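Local coordinates for ofchtiv-allosamidin (Ostrinia furnacalis, PDB 6JMB), which is a group IV insect chitinase of glycosyl hydrolase family 18, which probably hydrolyses chitin and is held here with the inhibitor allosamidin, at residues Leu209-Ser212 with Glu213-Ala217; Glu141-Ser144 with Thr145-Glu149; Arg151-Phe154 with Asp155-Leu159; Ile367-Val370 with Leu371-Ser375. One frame throughout, in Å; residues are numbered along the deposited sequence.

Interaction 1: Leu209-Ser212 with Glu213-Ala217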
loop_
_atom_site.group_PDB
_atom_site.type_symbol
_atom_site.label_atom_id
_atom_site.label_comp_id
_atom_site.label_asym_id
_atom_site.label_seq_id
_atom_site.Cartn_x
_atom_site.Cartn_y
_atom_site.Cartn_z
ATOM N N LEU A 209 -4.586 -13.445 -6.218
ATOM C CA LEU A 209 -5.849 -13.508 -5.493
ATOM C C LEU A 209 -6.006 -14.846 -4.780
ATOM O O LEU A 209 -6.402 -14.895 -3.609
ATOM C CB LEU A 209 -7.004 -13.275 -6.467
ATOM C CG LEU A 209 -8.375 -12.864 -5.939
ATOM C CD1 LEU A 209 -8.254 -11.763 -4.897
ATOM C CD2 LEU A 209 -9.231 -12.398 -7.112
ATOM N N PHE A 210 -5.684 -15.937 -5.466
ATOM C CA PHE A 210 -5.855 -17.286 -4.936
ATOM C C PHE A 210 -4.532 -18.026 -5.112
ATOM O O PHE A 210 -3.477 -17.423 -5.345
ATOM C CB PHE A 210 -7.010 -17.997 -5.657
ATOM C CG PHE A 210 -8.304 -17.239 -5.636
ATOM C CD1 PHE A 210 -9.024 -17.106 -4.456
ATOM C CD2 PHE A 210 -8.812 -16.675 -6.796
ATOM C CE1 PHE A 210 -10.225 -16.413 -4.436
ATOM C CE2 PHE A 210 -10.017 -15.987 -6.784
ATOM C CZ PHE A 210 -10.723 -15.852 -5.602
ATOM N N ILE A 211 -4.579 -19.359 -5.019
ATOM C CA ILE A 211 -3.425 -20.214 -5.295
ATOM C C ILE A 211 -2.821 -19.854 -6.651
ATOM O O ILE A 211 -3.537 -19.442 -7.571
ATOM C CB ILE A 211 -3.817 -21.704 -5.216
ATOM C CG1 ILE A 211 -2.581 -22.601 -5.183
ATOM C CG2 ILE A 211 -4.739 -22.095 -6.378
ATOM C CD1 ILE A 211 -2.904 -24.033 -4.751
ATOM N N SER A 212 -1.502 -19.982 -6.771
ATOM C CA SER A 212 -0.760 -19.662 -7.982
ATOM C C SER A 212 -0.253 -20.931 -8.657
ATOM O O SER A 212 -0.100 -21.982 -8.025
ATOM C CB SER A 212 0.447 -18.775 -7.660
ATOM O OG SER A 212 0.039 -17.560 -7.047
ATOM N N GLU A 213 0.023 -20.812 -9.957
ATOM C CA GLU A 213 0.678 -21.893 -10.684
ATOM C C GLU A 213 1.960 -22.294 -9.967
ATOM O O GLU A 213 2.739 -21.441 -9.528
ATOM C CB GLU A 213 1.021 -21.436 -12.106
ATOM C CG GLU A 213 -0.179 -21.324 -13.031
ATOM C CD GLU A 213 0.160 -20.690 -14.372
ATOM O OE1 GLU A 213 1.356 -20.548 -14.693
ATOM O OE2 GLU A 213 -0.772 -20.329 -15.117
ATOM N N GLY A 214 2.165 -23.603 -9.829
ATOM C CA GLY A 214 3.366 -24.117 -9.211
ATOM C C GLY A 214 3.303 -24.288 -7.712
ATOM O O GLY A 214 4.290 -24.745 -7.121
ATOM N N GLU A 215 2.187 -23.940 -7.077
ATOM C CA GLU A 215 2.026 -24.109 -5.642
ATOM C C GLU A 215 1.249 -25.385 -5.339
ATOM O O GLU A 215 0.428 -25.840 -6.139
ATOM C CB GLU A 215 1.294 -22.912 -5.030
ATOM C CG GLU A 215 2.102 -21.636 -5.070
ATOM C CD GLU A 215 1.435 -20.497 -4.328
ATOM O OE1 GLU A 215 0.213 -20.303 -4.499
ATOM O OE2 GLU A 215 2.140 -19.800 -3.565
ATOM N N SER A 216 1.515 -25.953 -4.166
ATOM C CA SER A 216 0.773 -27.116 -3.707
ATOM C C SER A 216 -0.534 -26.684 -3.058
ATOM O O SER A 216 -0.595 -25.662 -2.366
ATOM C CB SER A 216 1.605 -27.903 -2.695
ATOM O OG SER A 216 0.797 -28.833 -1.993
ATOM N N ALA A 217 -1.586 -27.470 -3.286
ATOM C CA ALA A 217 -2.878 -27.217 -2.668
ATOM C C ALA A 217 -2.985 -27.802 -1.267
ATOM O O ALA A 217 -3.970 -27.533 -0.572
ATOM C CB ALA A 217 -4.008 -27.747 -3.552
HETATM O O HOH W 1 -0.871 -17.833 -4.303
#

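Interaction 2: Glu141-Ser144 with Thr145-Glu149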
loop_
_atom_site.group_PDB
_atom_site.type_symbol
_atom_site.label_atom_id
_atom_site.label_comp_id
_atom_site.label_asym_id
_atom_site.label_seq_id
_atom_site.Cartn_x
_atom_site.Cartn_y
_atom_site.Cartn_z
ATOM N N GLU A 141 1.117 -5.084 22.305
ATOM C CA GLU A 141 0.284 -4.345 23.246
ATOM C C GLU A 141 0.429 -2.844 23.042
ATOM O O GLU A 141 -0.571 -2.116 22.988
ATOM C CB GLU A 141 0.635 -4.717 24.689
ATOM C CG GLU A 141 -0.047 -3.803 25.697
ATOM C CD GLU A 141 0.457 -3.974 27.116
ATOM O OE1 GLU A 141 1.197 -4.942 27.388
ATOM O OE2 GLU A 141 0.102 -3.128 27.965
ATOM N N GLN A 142 1.672 -2.367 22.923
ATOM C CA GLN A 142 1.892 -0.925 22.901
ATOM C C GLN A 142 1.305 -0.287 21.650
ATOM O O GLN A 142 0.870 0.867 21.698
ATOM C CB GLN A 142 3.381 -0.601 23.043
ATOM C CG GLN A 142 4.050 -1.191 24.283
ATOM C CD GLN A 142 3.299 -0.897 25.569
ATOM O OE1 GLN A 142 2.728 0.175 25.738
ATOM N NE2 GLN A 142 3.310 -1.856 26.489
ATOM N N PHE A 143 1.291 -1.016 20.531
ATOM C CA PHE A 143 0.632 -0.522 19.327
ATOM C C PHE A 143 -0.843 -0.244 19.594
ATOM O O PHE A 143 -1.362 0.821 19.241
ATOM C CB PHE A 143 0.800 -1.552 18.209
ATOM C CG PHE A 143 0.219 -1.136 16.882
ATOM C CD1 PHE A 143 0.626 0.029 16.245
ATOM C CD2 PHE A 143 -0.709 -1.945 16.252
ATOM C CE1 PHE A 143 0.097 0.384 15.001
ATOM C CE2 PHE A 143 -1.246 -1.592 15.019
ATOM C CZ PHE A 143 -0.837 -0.433 14.393
ATOM N N SER A 144 -1.531 -1.183 20.245
ATOM C CA SER A 144 -2.943 -0.972 20.546
ATOM C C SER A 144 -3.148 0.153 21.554
ATOM O O SER A 144 -4.102 0.929 21.433
ATOM C CB SER A 144 -3.581 -2.276 21.017
ATOM O OG SER A 144 -3.745 -3.155 19.912
ATOM N N THR A 145 -2.262 0.269 22.550
ATOM C CA THR A 145 -2.363 1.386 23.486
ATOM C C THR A 145 -2.186 2.713 22.766
ATOM O O THR A 145 -2.930 3.669 23.017
ATOM C CB THR A 145 -1.331 1.226 24.601
ATOM O OG1 THR A 145 -1.586 0.002 25.294
ATOM C CG2 THR A 145 -1.411 2.387 25.591
ATOM N N LEU A 146 -1.218 2.782 21.852
ATOM C CA LEU A 146 -0.994 4.001 21.084
ATOM C C LEU A 146 -2.242 4.393 20.301
ATOM O O LEU A 146 -2.644 5.563 20.296
ATOM C CB LEU A 146 0.187 3.791 20.141
ATOM C CG LEU A 146 0.471 4.929 19.157
ATOM C CD1 LEU A 146 0.928 6.179 19.900
ATOM C CD2 LEU A 146 1.518 4.495 18.140
ATOM N N LEU A 147 -2.875 3.421 19.636
ATOM C CA LEU A 147 -4.081 3.724 18.869
ATOM C C LEU A 147 -5.212 4.202 19.773
ATOM O O LEU A 147 -5.941 5.140 19.424
ATOM C CB LEU A 147 -4.517 2.497 18.067
ATOM C CG LEU A 147 -3.544 2.028 16.980
ATOM C CD1 LEU A 147 -4.034 0.714 16.377
ATOM C CD2 LEU A 147 -3.361 3.093 15.905
ATOM N N LYS A 148 -5.384 3.560 20.933
ATOM C CA LYS A 148 -6.406 3.995 21.883
ATOM C C LYS A 148 -6.197 5.452 22.284
ATOM O O LYS A 148 -7.146 6.247 22.311
ATOM C CB LYS A 148 -6.363 3.093 23.116
ATOM C CG LYS A 148 -7.318 3.504 24.221
ATOM C CD LYS A 148 -7.128 2.621 25.446
ATOM C CE LYS A 148 -8.107 2.978 26.548
ATOM N NZ LYS A 148 -7.760 2.306 27.832
ATOM N N GLU A 149 -4.953 5.819 22.593
ATOM C CA GLU A 149 -4.667 7.169 23.067
ATOM C C GLU A 149 -4.778 8.194 21.943
ATOM O O GLU A 149 -5.239 9.323 22.168
ATOM C CB GLU A 149 -3.300 7.195 23.752
ATOM C CG GLU A 149 -3.280 6.334 25.022
ATOM C CD GLU A 149 -1.931 6.280 25.707
ATOM O OE1 GLU A 149 -0.966 6.851 25.169
ATOM O OE2 GLU A 149 -1.833 5.657 26.791
HETATM O O HOH W 2 0.351 -0.321 27.185
#

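Interaction 3: Arg151-Phe154 with Asp155-Leu159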
loop_
_atom_site.group_PDB
_atom_site.type_symbol
_atom_site.label_atom_id
_atom_site.label_comp_id
_atom_site.label_asym_id
_atom_site.label_seq_id
_atom_site.Cartn_x
_atom_site.Cartn_y
_atom_site.Cartn_z
ATOM N N ARG A 151 -6.895 7.895 19.423
ATOM C CA ARG A 151 -8.331 8.056 19.230
ATOM C C ARG A 151 -8.926 8.989 20.273
ATOM O O ARG A 151 -9.723 9.873 19.939
ATOM C CB ARG A 151 -9.020 6.692 19.279
ATOM C CG ARG A 151 -10.541 6.761 19.397
ATOM C CD ARG A 151 -11.161 7.527 18.241
ATOM N NE ARG A 151 -10.849 6.901 16.962
ATOM C CZ ARG A 151 -11.182 7.399 15.777
ATOM N NH1 ARG A 151 -11.841 8.550 15.694
ATOM N NH2 ARG A 151 -10.854 6.744 14.672
ATOM N N GLU A 152 -8.542 8.811 21.540
ATOM C CA GLU A 152 -9.085 9.649 22.604
ATOM C C GLU A 152 -8.810 11.126 22.347
ATOM O O GLU A 152 -9.692 11.973 22.540
ATOM C CB GLU A 152 -8.509 9.212 23.948
ATOM C CG GLU A 152 -9.171 7.956 24.491
ATOM C CD GLU A 152 -8.439 7.364 25.676
ATOM O OE1 GLU A 152 -7.333 7.845 26.005
ATOM O OE2 GLU A 152 -8.977 6.410 26.279
ATOM N N GLU A 153 -7.605 11.454 21.887
ATOM C CA GLU A 153 -7.297 12.852 21.615
ATOM C C GLU A 153 -7.943 13.329 20.322
ATOM O O GLU A 153 -8.487 14.440 20.266
ATOM C CB GLU A 153 -5.786 13.049 21.542
ATOM C CG GLU A 153 -5.369 14.495 21.331
ATOM C CD GLU A 153 -5.703 15.374 22.517
ATOM O OE1 GLU A 153 -5.800 14.844 23.645
ATOM O OE2 GLU A 153 -5.861 16.597 22.320
ATOM N N PHE A 154 -7.891 12.507 19.272
ATOM C CA PHE A 154 -8.386 12.943 17.969
ATOM C C PHE A 154 -9.889 13.196 17.992
ATOM O O PHE A 154 -10.392 14.013 17.210
ATOM C CB PHE A 154 -8.054 11.899 16.900
ATOM C CG PHE A 154 -6.654 11.993 16.351
ATOM C CD1 PHE A 154 -5.639 12.614 17.063
ATOM C CD2 PHE A 154 -6.359 11.453 15.109
ATOM C CE1 PHE A 154 -4.347 12.685 16.547
ATOM C CE2 PHE A 154 -5.078 11.526 14.589
ATOM C CZ PHE A 154 -4.071 12.140 15.305
ATOM N N ASP A 155 -10.622 12.509 18.872
ATOM C CA ASP A 155 -12.066 12.701 18.941
ATOM C C ASP A 155 -12.444 14.108 19.387
ATOM O O ASP A 155 -13.561 14.556 19.102
ATOM C CB ASP A 155 -12.705 11.645 19.845
ATOM C CG ASP A 155 -13.034 10.358 19.101
ATOM O OD1 ASP A 155 -12.889 10.322 17.859
ATOM O OD2 ASP A 155 -13.449 9.383 19.763
ATOM N N ASN A 156 -11.544 14.820 20.070
ATOM C CA ASN A 156 -11.801 16.217 20.407
ATOM C C ASN A 156 -11.812 17.118 19.180
ATOM O O ASN A 156 -12.319 18.241 19.254
ATOM C CB ASN A 156 -10.758 16.721 21.401
ATOM C CG ASN A 156 -10.843 16.014 22.736
ATOM O OD1 ASN A 156 -11.925 15.869 23.305
ATOM N ND2 ASN A 156 -9.701 15.556 23.239
ATOM N N TYR A 157 -11.271 16.651 18.055
ATOM C CA TYR A 157 -11.163 17.458 16.850
ATOM C C TYR A 157 -11.867 16.850 15.642
ATOM O O TYR A 157 -11.806 17.435 14.553
ATOM C CB TYR A 157 -9.685 17.713 16.515
ATOM C CG TYR A 157 -8.876 18.289 17.667
ATOM C CD1 TYR A 157 -8.242 17.460 18.582
ATOM C CD2 TYR A 157 -8.739 19.665 17.830
ATOM C CE1 TYR A 157 -7.502 17.978 19.636
ATOM C CE2 TYR A 157 -7.995 20.193 18.876
ATOM C CZ TYR A 157 -7.379 19.346 19.776
ATOM O OH TYR A 157 -6.639 19.866 20.818
ATOM N N GLY A 158 -12.519 15.700 15.789
ATOM C CA GLY A 158 -13.171 15.066 14.657
ATOM C C GLY A 158 -12.228 14.498 13.618
ATOM O O GLY A 158 -12.606 14.372 12.448
ATOM N N LEU A 159 -11.009 14.144 14.014
ATOM C CA LEU A 159 -9.991 13.680 13.083
ATOM C C LEU A 159 -10.072 12.170 12.879
ATOM O O LEU A 159 -10.508 11.424 13.759
ATOM C CB LEU A 159 -8.605 14.049 13.611
ATOM C CG LEU A 159 -8.319 15.552 13.612
ATOM C CD1 LEU A 159 -7.070 15.836 14.415
ATOM C CD2 LEU A 159 -8.177 16.080 12.188
HETATM O O HOH W 3 -7.336 18.610 23.421
#

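Interaction 4: Ile367-Val370 with Leu371-Ser375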
loop_
_atom_site.group_PDB
_atom_site.type_symbol
_atom_site.label_atom_id
_atom_site.label_comp_id
_atom_site.label_asym_id
_atom_site.label_seq_id
_atom_site.Cartn_x
_atom_site.Cartn_y
_atom_site.Cartn_z
ATOM N N ILE A 367 -10.902 0.859 -10.527
ATOM C CA ILE A 367 -11.343 0.694 -9.144
ATOM C C ILE A 367 -12.651 1.436 -8.908
ATOM O O ILE A 367 -13.610 0.882 -8.353
ATOM C CB ILE A 367 -10.244 1.162 -8.174
ATOM C CG1 ILE A 367 -9.045 0.223 -8.245
ATOM C CG2 ILE A 367 -10.787 1.224 -6.756
ATOM C CD1 ILE A 367 -7.796 0.790 -7.592
ATOM N N ASN A 368 -12.712 2.700 -9.335
ATOM C CA ASN A 368 -13.906 3.504 -9.099
ATOM C C ASN A 368 -15.110 2.924 -9.831
ATOM O O ASN A 368 -16.216 2.873 -9.280
ATOM C CB ASN A 368 -13.647 4.948 -9.532
ATOM C CG ASN A 368 -12.905 5.747 -8.473
ATOM O OD1 ASN A 368 -13.522 6.380 -7.617
ATOM N ND2 ASN A 368 -11.579 5.721 -8.525
ATOM N N THR A 369 -14.906 2.471 -11.069
ATOM C CA THR A 369 -15.993 1.933 -11.881
ATOM C C THR A 369 -16.549 0.649 -11.279
ATOM O O THR A 369 -17.768 0.490 -11.142
ATOM C CB THR A 369 -15.474 1.685 -13.300
ATOM O OG1 THR A 369 -15.210 2.941 -13.936
ATOM C CG2 THR A 369 -16.485 0.908 -14.123
ATOM N N VAL A 370 -15.669 -0.276 -10.894
ATOM C CA VAL A 370 -16.148 -1.554 -10.382
ATOM C C VAL A 370 -16.798 -1.403 -9.009
ATOM O O VAL A 370 -17.765 -2.110 -8.693
ATOM C CB VAL A 370 -15.018 -2.597 -10.415
ATOM C CG1 VAL A 370 -15.510 -3.937 -9.885
ATOM C CG2 VAL A 370 -14.497 -2.747 -11.834
ATOM N N LEU A 371 -16.301 -0.484 -8.170
ATOM C CA LEU A 371 -16.973 -0.213 -6.901
ATOM C C LEU A 371 -18.350 0.400 -7.123
ATOM O O LEU A 371 -19.312 0.043 -6.433
ATOM C CB LEU A 371 -16.121 0.709 -6.029
ATOM C CG LEU A 371 -14.904 0.075 -5.363
ATOM C CD1 LEU A 371 -14.094 1.146 -4.657
ATOM C CD2 LEU A 371 -15.332 -0.990 -4.370
ATOM N N ALA A 372 -18.464 1.334 -8.067
ATOM C CA ALA A 372 -19.756 1.967 -8.322
ATOM C C ALA A 372 -20.755 0.975 -8.897
ATOM O O ALA A 372 -21.937 0.992 -8.532
ATOM C CB ALA A 372 -19.584 3.157 -9.264
ATOM N N GLU A 373 -20.300 0.095 -9.792
ATOM C CA GLU A 373 -21.210 -0.847 -10.434
ATOM C C GLU A 373 -21.634 -1.979 -9.510
ATOM O O GLU A 373 -22.702 -2.568 -9.723
ATOM C CB GLU A 373 -20.580 -1.385 -11.721
ATOM C CG GLU A 373 -20.341 -0.279 -12.742
ATOM C CD GLU A 373 -19.660 -0.752 -14.011
ATOM O OE1 GLU A 373 -19.288 -1.943 -14.095
ATOM O OE2 GLU A 373 -19.499 0.081 -14.928
ATOM N N GLY A 374 -20.838 -2.287 -8.488
ATOM C CA GLY A 374 -21.166 -3.338 -7.548
ATOM C C GLY A 374 -20.967 -4.748 -8.053
ATOM O O GLY A 374 -21.445 -5.687 -7.407
ATOM N N SER A 375 -20.266 -4.934 -9.173
ATOM C CA SER A 375 -20.082 -6.268 -9.737
ATOM C C SER A 375 -19.378 -7.179 -8.740
ATOM O O SER A 375 -18.372 -6.798 -8.136
ATOM C CB SER A 375 -19.254 -6.176 -11.018
ATOM O OG SER A 375 -19.880 -5.330 -11.966
#

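Interaction 1: Leu209-Ser212 with Glu213-Ala217
Ser212 and Glu215 are joined by two hydrogen bonds that run in opposite senses. The backbone bond goes from Glu215 N to Ser212 O, at 3.2 Å. The side-chain bond goes from Ser212 N to Glu215 OE1, at 2.9 Å, with an N-H...O angle of 159°. It meets the carboxylate on its anti side, 33° out of the plane. Glu215 CG stands beside its own backbone N (chi1 -68°), and the extended chain beyond it carries the acid back over Ser212. A water lies within hydrogen-bonding distance of Glu215 OE1 (2.7 Å), Phe210 O and Ser212 OG.

The backbone here forms a type II beta turn from Ser212 to Glu215. Gly214 sits at its third position, where a CB would collide with the carbonyl oxygen before it. The turn belongs to the long loop between strand 187-190 and helix 226-235. With an alanine in place of Glu215, Ser212 N would probably lose its acceptor and the water one of its mates.

The apolar contacts come from Ile211, which runs alongside Glu215, pointing the other way. Ile211 CG1 lies 3.9 Å from Glu215 CB. Ile211 CD1 reaches Ala217 CB at 4.1 Å.

Interaction 2: Glu141-Ser144 with Thr145-Glu149
Phe143 and Leu147 meet one helical turn apart, and Leu147 can be followed outward from its backbone. Leu147 CB passes Ser144 O, 3.7 Å away. Leu147 CG lies 3.4 Å from Phe143 O. CD1 then turns onto one face of the Phe143 ring, in a CH-pi contact. Leu147 CD1 is 4.1 Å from the Phe143 ring centroid and 20° off the normal, shifted toward the CE2 and CZ rim. The Phe143 ring is swung back to meet it, with CG anti to the backbone N (chi1 -177°).

On another side of the helix the contact is polar. Glu141 and Thr145 extend in parallel from successive turns. A water bridges their tips: it donates to Glu141 OE2 at 2.9 Å and to Gln142 OE1 at 2.8 Å, and it accepts from Thr145 OG1 at 2.7 Å. One water thus ties three side chains together.

The backbone bonds are those of a regular alpha helix, such as Leu147 N to Phe143 O at 3.0 Å. This is helix 138-154 of the family 18 TIM barrel, between strands 120-124 and 160-165. Phe143 and Leu147 pack on Val163 of strand 160-165 and on Val181 of helix 178-184. Leu146 touches Met95 of helix 90-97, and Glu149 forms a salt bridge with Arg102 of helix 99-116.

Interaction 3: Arg151-Phe154 with Asp155-Leu159
Phe154 and Leu159 make the tight part of this contact, where helix 138-154 ends and the chain turns toward the next strand. Their side chains cross at about a right angle. Leu159 CB lies 3.7 Å from Phe154 CD2, and Leu159 CD1 sits over the centre of one ring face. Phe154 O takes two backbone bonds from opposite faces of its carbonyl plane. Tyr157 N reaches Phe154 O at 2.9 Å and Leu159 N at 3.3 Å, the latter nearly straight at 172°. Gly158, with positive phi, lets the chain double back to make the second bond.

The outer side is polar and more exposed to solvent. Arg151 is bent at chi2 and chi3, which folds its guanidinium back toward Asp155. Arg151 NH1 donates to Asp155 OD1 at 3.0 Å in a salt bridge. The oxygen lies in the guanidinium plane and is met on its syn side, while the two planes stand 49° apart. The other nitrogens of Arg151 are also engaged, NE with Tyr184 O and NH2 with Asp186. A leucine in place of Arg151 would probably leave Asp155 and Asp186 without this cationic partner. Glu153 and Tyr157 are held more loosely. Glu153 OE2 comes to the edge of the Tyr157 ring, 3.4 Å from Tyr157 CE1. A water joins Glu153 OE2 to Tyr157 OH.

The turn links helix 138-154 to strand 160-165 of the barrel. Phe154 packs on Ile113 of helix 99-116, while Tyr157 and Leu159 lie on Leu110 of that helix.

Interaction 4: Ile367-Val370 with Leu371-Ser375
Ile367 and Leu371 come together through their first torsions. Ile367 CG2 is anti to the backbone N, and Leu371 CG stands beside its own N (chi1 -75°). The two side chains leave successive turns on the same side of the helix, and Ile367 CG2 meets Leu371 CD1 at 3.9 Å. The motif is the C-terminal end of an alpha helix, helix 362-373, packed against the TIM barrel. Regular i to i+4 bonds carry it, for example Leu371 N to Ile367 O at 3.0 Å.

Gly374 is the first residue to leave the helical conformation. Its positive phi suits glycine. Gly374 N still donates to Val370 O at 3.1 Å, with a more bent angle of 138°. Asn335 ND2 also donates to Val370 O, and to Ser375 O as well. It thereby ties the helix end to helix 324-336.

The apolar side faces inward. Ile367 and Leu371 both touch Val6 of strand 5-11 and Ile342 of strand 341-345. Val370 and Leu371 lie on Val331.

Thr369 and Glu373 occupy the exposed side. Thr369 OG1 is hydrogen-bonded to Asn365 O, and its methyl lies beside the acid. Thr369 CG2 is 3.2 Å from Glu373 OE2.

Overall arrangement
All four contacts are local, but they sit differently in the fold. Interactions 2 and 3 share helix 138-154, with centres about 15 Å apart. Interaction 2 uses its middle, interaction 3 its end and the turn to strand 160-165. Interaction 4 is on helix 362-373. These three are partly buried. Their apolar sides face barrel strands in interactions 2 and 4, and helix 99-116 in interaction 3. Their outer sides are polar: water-bridged in interaction 2, charged and water-linked in interaction 3, threonine beside an acid in interaction 4. Interaction 1 is a surface contact in a loop, held mainly by a turn, a carboxylate and a water. It lies across the chain's centre from interaction 3, about 44 Å away between centres.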